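Local coordinates for putative uncharacterized protein (Bacillus anthracis, PDB 3LNO) that is of unknown function but belongs to the DUF59 family and probably takes part in iron-sulfur cluster assembly, at residues A[32-37]-A[49-54]; A[45-50]-A[80-85]. One frame throughout, in Å; residues are numbered along the deposited sequence.

How the contacts relate
Running from the N terminus, the chain leaves the short helix 29-32, enters strand 35-40, turns back and returns as strand 46-50; contact 1 (32-37 with 49-54) closes this beta hairpin at its open end. From there the chain passes through helix 60-74 and comes back as strand 81-85, which contact 2 (45-50 with 80-85) lays parallel to the middle strand, closing a beta-alpha-beta unit. The contacts follow one another along the chain and overlap at Thr49 and Met50. Strand 46-50 is thus the centre of a three-stranded mixed sheet, bonded on one edge to 35-40 and on the other to 81-85.

Contact 1: residues A[32-37]-A[49-54]; sequences LGLVYD and TMTMTS
The side chains of Tyr36 and Thr51 cross obliquely, with Thr51 CG2 3.4 Å from Tyr36 OH. With OG1 anti to the backbone N (chi1 -168°), Thr51 places this methyl between its N and carbonyl carbon, where it meets the phenol end of the ring. A threonine suits the place: its methyl packs while its OG1 hydrogen-bonds to Val86 O, and Tyr36 OH hydrogen-bonds to Pro89 O. Tyr36 and Asp37 both face Thr49, a classic beta bulge. Thr49 O accepts from Tyr36 N at 2.8 Å and Asp37 N at 3.2 Å, while Thr49 N returns a nearly straight bond to Asp37 O (174°). Within the bulge, Asp37 CB packs on Thr49 CB at 3.9 Å, and a water hydrogen-bonded to Thr49 OG1 also lies near Asp37 OD2. Leu34 O accepts from Thr51 N at 3.0 Å; Leu34 CB meets CE of selenomethionine Met50 at 4.1 Å, and CD2 lies against the Met52 backbone. Gly33, at positive phi, ends helix 29-32 in a Schellman motif, where a CB would jam against the preceding carbonyl O. Met50 also reaches Ile63 and Val67 of helix 60-74 and Ile29 of helix 29-32, joining the hairpin to both.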
loop_
_atom_site.group_PDB
_atom_site.type_symbol
_atom_site.label_atom_id
_atom_site.label_comp_id
_atom_site.label_asym_id
_atom_site.label_seq_id
_atom_site.Cartn_x
_atom_site.Cartn_y
_atom_site.Cartn_z
ATOM N N LEU A 32 -3.586 6.635 -3.980
ATOM C CA LEU A 32 -3.988 6.135 -5.288
ATOM C C LEU A 32 -5.101 5.088 -5.240
ATOM O O LEU A 32 -5.756 4.846 -6.243
ATOM C CB LEU A 32 -2.811 5.544 -6.052
ATOM C CG LEU A 32 -1.957 6.548 -6.819
ATOM C CD1 LEU A 32 -0.845 5.804 -7.543
ATOM C CD2 LEU A 32 -2.800 7.368 -7.800
ATOM N N GLY A 33 -5.298 4.460 -4.092
ATOM C CA GLY A 33 -6.255 3.371 -4.003
ATOM C C GLY A 33 -5.667 2.032 -4.418
ATOM O O GLY A 33 -6.420 1.108 -4.764
ATOM N N LEU A 34 -4.337 1.915 -4.423
ATOM C CA LEU A 34 -3.709 0.649 -4.838
ATOM C C LEU A 34 -3.690 -0.422 -3.769
ATOM O O LEU A 34 -3.539 -1.597 -4.098
ATOM C CB LEU A 34 -2.270 0.838 -5.333
ATOM C CG LEU A 34 -2.086 1.758 -6.538
ATOM C CD1 LEU A 34 -0.620 1.833 -6.852
ATOM C CD2 LEU A 34 -2.892 1.216 -7.737
ATOM N N VAL A 35 -3.815 -0.025 -2.504
ATOM C CA VAL A 35 -3.746 -0.974 -1.401
ATOM C C VAL A 35 -5.139 -1.507 -1.047
ATOM O O VAL A 35 -6.011 -0.759 -0.553
ATOM C CB VAL A 35 -3.081 -0.373 -0.158
ATOM C CG1 VAL A 35 -2.847 -1.459 0.877
ATOM C CG2 VAL A 35 -1.746 0.292 -0.513
ATOM N N TYR A 36 -5.340 -2.802 -1.310
ATOM C CA TYR A 36 -6.642 -3.469 -1.100
ATOM C C TYR A 36 -6.827 -4.061 0.294
ATOM O O TYR A 36 -7.928 -4.140 0.806
ATOM C CB TYR A 36 -6.819 -4.602 -2.120
ATOM C CG TYR A 36 -7.066 -4.134 -3.516
ATOM C CD1 TYR A 36 -7.241 -2.784 -3.784
ATOM C CD2 TYR A 36 -7.122 -5.045 -4.582
ATOM C CE1 TYR A 36 -7.478 -2.328 -5.072
ATOM C CE2 TYR A 36 -7.367 -4.612 -5.870
ATOM C CZ TYR A 36 -7.560 -3.241 -6.092
ATOM O OH TYR A 36 -7.827 -2.780 -7.330
ATOM N N ASP A 37 -5.750 -4.506 0.924
ATOM C CA ASP A 37 -5.937 -5.160 2.223
ATOM C C ASP A 37 -4.635 -5.164 2.976
ATOM O O ASP A 37 -3.590 -5.407 2.385
ATOM C CB ASP A 37 -6.404 -6.613 2.019
ATOM C CG ASP A 37 -6.852 -7.272 3.313
ATOM O OD1 ASP A 37 -7.300 -6.574 4.258
ATOM O OD2 ASP A 37 -6.778 -8.511 3.377
ATOM N N THR A 49 -1.919 -6.714 0.442
ATOM C CA THR A 49 -2.463 -7.087 -0.872
ATOM C C THR A 49 -2.715 -5.805 -1.655
ATOM O O THR A 49 -3.449 -4.910 -1.210
ATOM C CB THR A 49 -3.829 -7.818 -0.677
ATOM O OG1 THR A 49 -3.638 -8.932 0.198
ATOM C CG2 THR A 49 -4.427 -8.310 -2.001
HETATM N N MSE A 50 -2.106 -5.701 -2.820
HETATM C CA MSE A 50 -2.235 -4.483 -3.587
HETATM C C MSE A 50 -2.253 -4.791 -5.073
HETATM O O MSE A 50 -2.000 -5.931 -5.498
HETATM C CB MSE A 50 -1.079 -3.540 -3.254
HETATM C CG MSE A 50 0.276 -4.049 -3.731
HETATM SE SE MSE A 50 1.700 -2.793 -3.186
HETATM C CE MSE A 50 1.142 -1.170 -4.143
ATOM N N THR A 51 -2.580 -3.779 -5.863
ATOM C CA THR A 51 -2.501 -3.908 -7.315
ATOM C C THR A 51 -1.628 -2.784 -7.877
ATOM O O THR A 51 -1.024 -2.042 -7.112
ATOM C CB THR A 51 -3.888 -3.908 -7.939
ATOM O OG1 THR A 51 -3.773 -4.323 -9.301
ATOM C CG2 THR A 51 -4.514 -2.510 -7.881
HETATM N N MSE A 52 -1.512 -2.682 -9.198
HETATM C CA MSE A 52 -0.781 -1.574 -9.824
HETATM C C MSE A 52 -1.753 -0.808 -10.701
HETATM O O MSE A 52 -2.884 -1.255 -10.909
HETATM C CB MSE A 52 0.354 -2.102 -10.682
HETATM C CG MSE A 52 1.353 -2.926 -9.893
HETATM SE SE MSE A 52 2.407 -1.716 -8.803
HETATM C CE MSE A 52 2.621 -2.911 -7.265
ATOM N N THR A 53 -1.334 0.331 -11.234
ATOM C CA THR A 53 -2.243 1.088 -12.093
ATOM C C THR A 53 -2.598 0.373 -13.406
ATOM O O THR A 53 -3.631 0.652 -14.002
ATOM C CB THR A 53 -1.719 2.494 -12.388
ATOM O OG1 THR A 53 -0.416 2.407 -12.984
ATOM C CG2 THR A 53 -1.625 3.278 -11.113
ATOM N N SER A 54 -1.737 -0.547 -13.840
ATOM C CA SER A 54 -1.902 -1.286 -15.100
ATOM C C SER A 54 -1.040 -2.536 -15.039
ATOM O O SER A 54 0.037 -2.514 -14.434
ATOM C CB SER A 54 -1.442 -0.444 -16.303
ATOM O OG SER A 54 -0.073 -0.059 -16.156
HETATM O O HOH W 1 -3.588 -8.653 2.858
#

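Contact 2: residues A[45-50]-A[80-85]; sequences NAVITM and EIEVNV
Asn45 OD1 accepts from Glu80 N at 2.9 Å, the donor lying on a lone pair in the amide plane, so a side-chain carbonyl begins the ladder just before the strands. Asparagine suits this place because its short amide reaches a backbone N-H. Five backbone bonds then alternate between the strands in parallel register. Ala46 N gives to Glu80 O at 2.7 Å, and Ile48 N to Glu82 O, nearly in line with that carbonyl (171°); the run ends with Met50 N bonding to Asn84 O. Between these rungs, CA-H groups such as Val83's approach carbonyl oxygens.

On the face bearing Val47, Glu82 and Asn84, polar ends mix with methyls and water. Val47 CG1, anti to its backbone N (chi1 -179°), reaches Asn84 ND2 at 3.7 Å, and a water accepting from that ND2 also hydrogen-bonds to Thr49 OG1. The other face is apolar: Ile48 CD1 meets Ile81 CG2 at 3.9 Å, the two side chains lying side by side, whereas the selenium of Met50 crosses to Val83 CG1, also at 3.9 Å. Ile48, Ile81, Val83 and Val85, beta-branched residues that suit extended strands, line this face with Ala46 and Met50. Helix 60-74, the connection of the beta-alpha-beta crossover, packs against it, with Leu71 on Ile48, Val67 on Val83 and Val64 on Val85, while strand 35-40 flanks 46-50 along its other edge.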
loop_
_atom_site.group_PDB
_atom_site.type_symbol
_atom_site.label_atom_id
_atom_site.label_comp_id
_atom_site.label_asym_id
_atom_site.label_seq_id
_atom_site.Cartn_x
_atom_site.Cartn_y
_atom_site.Cartn_z
ATOM N N ASN A 45 3.274 -10.586 11.833
ATOM C CA ASN A 45 3.520 -10.932 10.446
ATOM C C ASN A 45 2.427 -10.315 9.597
ATOM O O ASN A 45 1.236 -10.539 9.852
ATOM C CB ASN A 45 3.466 -12.442 10.303
ATOM C CG ASN A 45 4.573 -13.124 11.058
ATOM O OD1 ASN A 45 5.736 -12.688 11.021
ATOM N ND2 ASN A 45 4.233 -14.208 11.735
ATOM N N ALA A 46 2.830 -9.577 8.573
ATOM C CA ALA A 46 1.912 -8.760 7.801
ATOM C C ALA A 46 1.817 -9.216 6.341
ATOM O O ALA A 46 2.829 -9.606 5.727
ATOM C CB ALA A 46 2.346 -7.297 7.881
ATOM N N VAL A 47 0.596 -9.178 5.811
ATOM C CA VAL A 47 0.314 -9.452 4.406
ATOM C C VAL A 47 -0.356 -8.204 3.793
ATOM O O VAL A 47 -1.449 -7.816 4.195
ATOM C CB VAL A 47 -0.638 -10.640 4.206
ATOM C CG1 VAL A 47 -0.863 -10.865 2.698
ATOM C CG2 VAL A 47 -0.096 -11.961 4.891
ATOM N N ILE A 48 0.340 -7.566 2.861
ATOM C CA ILE A 48 -0.197 -6.415 2.139
ATOM C C ILE A 48 -0.647 -6.889 0.756
ATOM O O ILE A 48 0.158 -7.374 -0.019
ATOM C CB ILE A 48 0.877 -5.312 1.969
ATOM C CG1 ILE A 48 1.244 -4.703 3.329
ATOM C CG2 ILE A 48 0.345 -4.167 1.088
ATOM C CD1 ILE A 48 2.297 -5.404 3.983
ATOM N N THR A 49 -1.919 -6.714 0.442
ATOM C CA THR A 49 -2.463 -7.087 -0.872
ATOM C C THR A 49 -2.715 -5.805 -1.655
ATOM O O THR A 49 -3.449 -4.910 -1.210
ATOM C CB THR A 49 -3.829 -7.818 -0.677
ATOM O OG1 THR A 49 -3.638 -8.932 0.198
ATOM C CG2 THR A 49 -4.427 -8.310 -2.001
HETATM N N MSE A 50 -2.106 -5.701 -2.820
HETATM C CA MSE A 50 -2.235 -4.483 -3.587
HETATM C C MSE A 50 -2.253 -4.791 -5.073
HETATM O O MSE A 50 -2.000 -5.931 -5.498
HETATM C CB MSE A 50 -1.079 -3.540 -3.254
HETATM C CG MSE A 50 0.276 -4.049 -3.731
HETATM SE SE MSE A 50 1.700 -2.793 -3.186
HETATM C CE MSE A 50 1.142 -1.170 -4.143
ATOM N N GLU A 80 7.168 -10.634 9.605
ATOM C CA GLU A 80 7.135 -10.914 8.183
ATOM C C GLU A 80 6.415 -9.834 7.402
ATOM O O GLU A 80 5.390 -9.295 7.834
ATOM C CB GLU A 80 6.489 -12.254 7.896
ATOM C CG GLU A 80 6.808 -12.792 6.501
ATOM C CD GLU A 80 6.079 -14.102 6.248
ATOM O OE1 GLU A 80 5.435 -14.603 7.202
ATOM O OE2 GLU A 80 6.137 -14.631 5.115
ATOM N N ILE A 81 6.958 -9.508 6.244
ATOM C CA ILE A 81 6.220 -8.670 5.319
ATOM C C ILE A 81 6.041 -9.358 3.983
ATOM O O ILE A 81 7.000 -9.516 3.227
ATOM C CB ILE A 81 6.923 -7.360 5.035
ATOM C CG1 ILE A 81 7.274 -6.662 6.342
ATOM C CG2 ILE A 81 6.015 -6.514 4.133
ATOM C CD1 ILE A 81 8.219 -5.534 6.194
ATOM N N GLU A 82 4.805 -9.725 3.676
ATOM C CA GLU A 82 4.493 -10.293 2.382
ATOM C C GLU A 82 3.706 -9.278 1.553
ATOM O O GLU A 82 2.738 -8.688 2.051
ATOM C CB GLU A 82 3.598 -11.510 2.568
ATOM C CG GLU A 82 4.294 -12.763 2.892
ATOM C CD GLU A 82 3.376 -13.956 2.713
ATOM O OE1 GLU A 82 2.796 -14.401 3.729
ATOM O OE2 GLU A 82 3.225 -14.432 1.555
ATOM N N VAL A 83 4.074 -9.110 0.289
ATOM C CA VAL A 83 3.308 -8.232 -0.591
ATOM C C VAL A 83 2.726 -9.076 -1.691
ATOM O O VAL A 83 3.475 -9.654 -2.489
ATOM C CB VAL A 83 4.154 -7.103 -1.204
ATOM C CG1 VAL A 83 3.274 -6.172 -2.012
ATOM C CG2 VAL A 83 4.865 -6.308 -0.117
ATOM N N ASN A 84 1.400 -9.193 -1.722
ATOM C CA ASN A 84 0.791 -9.959 -2.812
ATOM C C ASN A 84 0.179 -8.997 -3.793
ATOM O O ASN A 84 -0.725 -8.228 -3.444
ATOM C CB ASN A 84 -0.264 -10.942 -2.319
ATOM C CG ASN A 84 0.331 -12.079 -1.491
ATOM O OD1 ASN A 84 1.464 -12.524 -1.720
ATOM N ND2 ASN A 84 -0.442 -12.558 -0.523
ATOM N N VAL A 85 0.684 -9.026 -5.014
ATOM C CA VAL A 85 0.182 -8.142 -6.057
ATOM C C VAL A 85 -0.937 -8.862 -6.842
ATOM O O VAL A 85 -0.713 -9.928 -7.427
ATOM C CB VAL A 85 1.310 -7.770 -6.981
ATOM C CG1 VAL A 85 0.797 -6.974 -8.142
ATOM C CG2 VAL A 85 2.409 -7.006 -6.195
HETATM O O HOH W 2 3.309 -12.468 6.426
HETATM O O HOH W 3 -3.194 -11.620 -0.661
#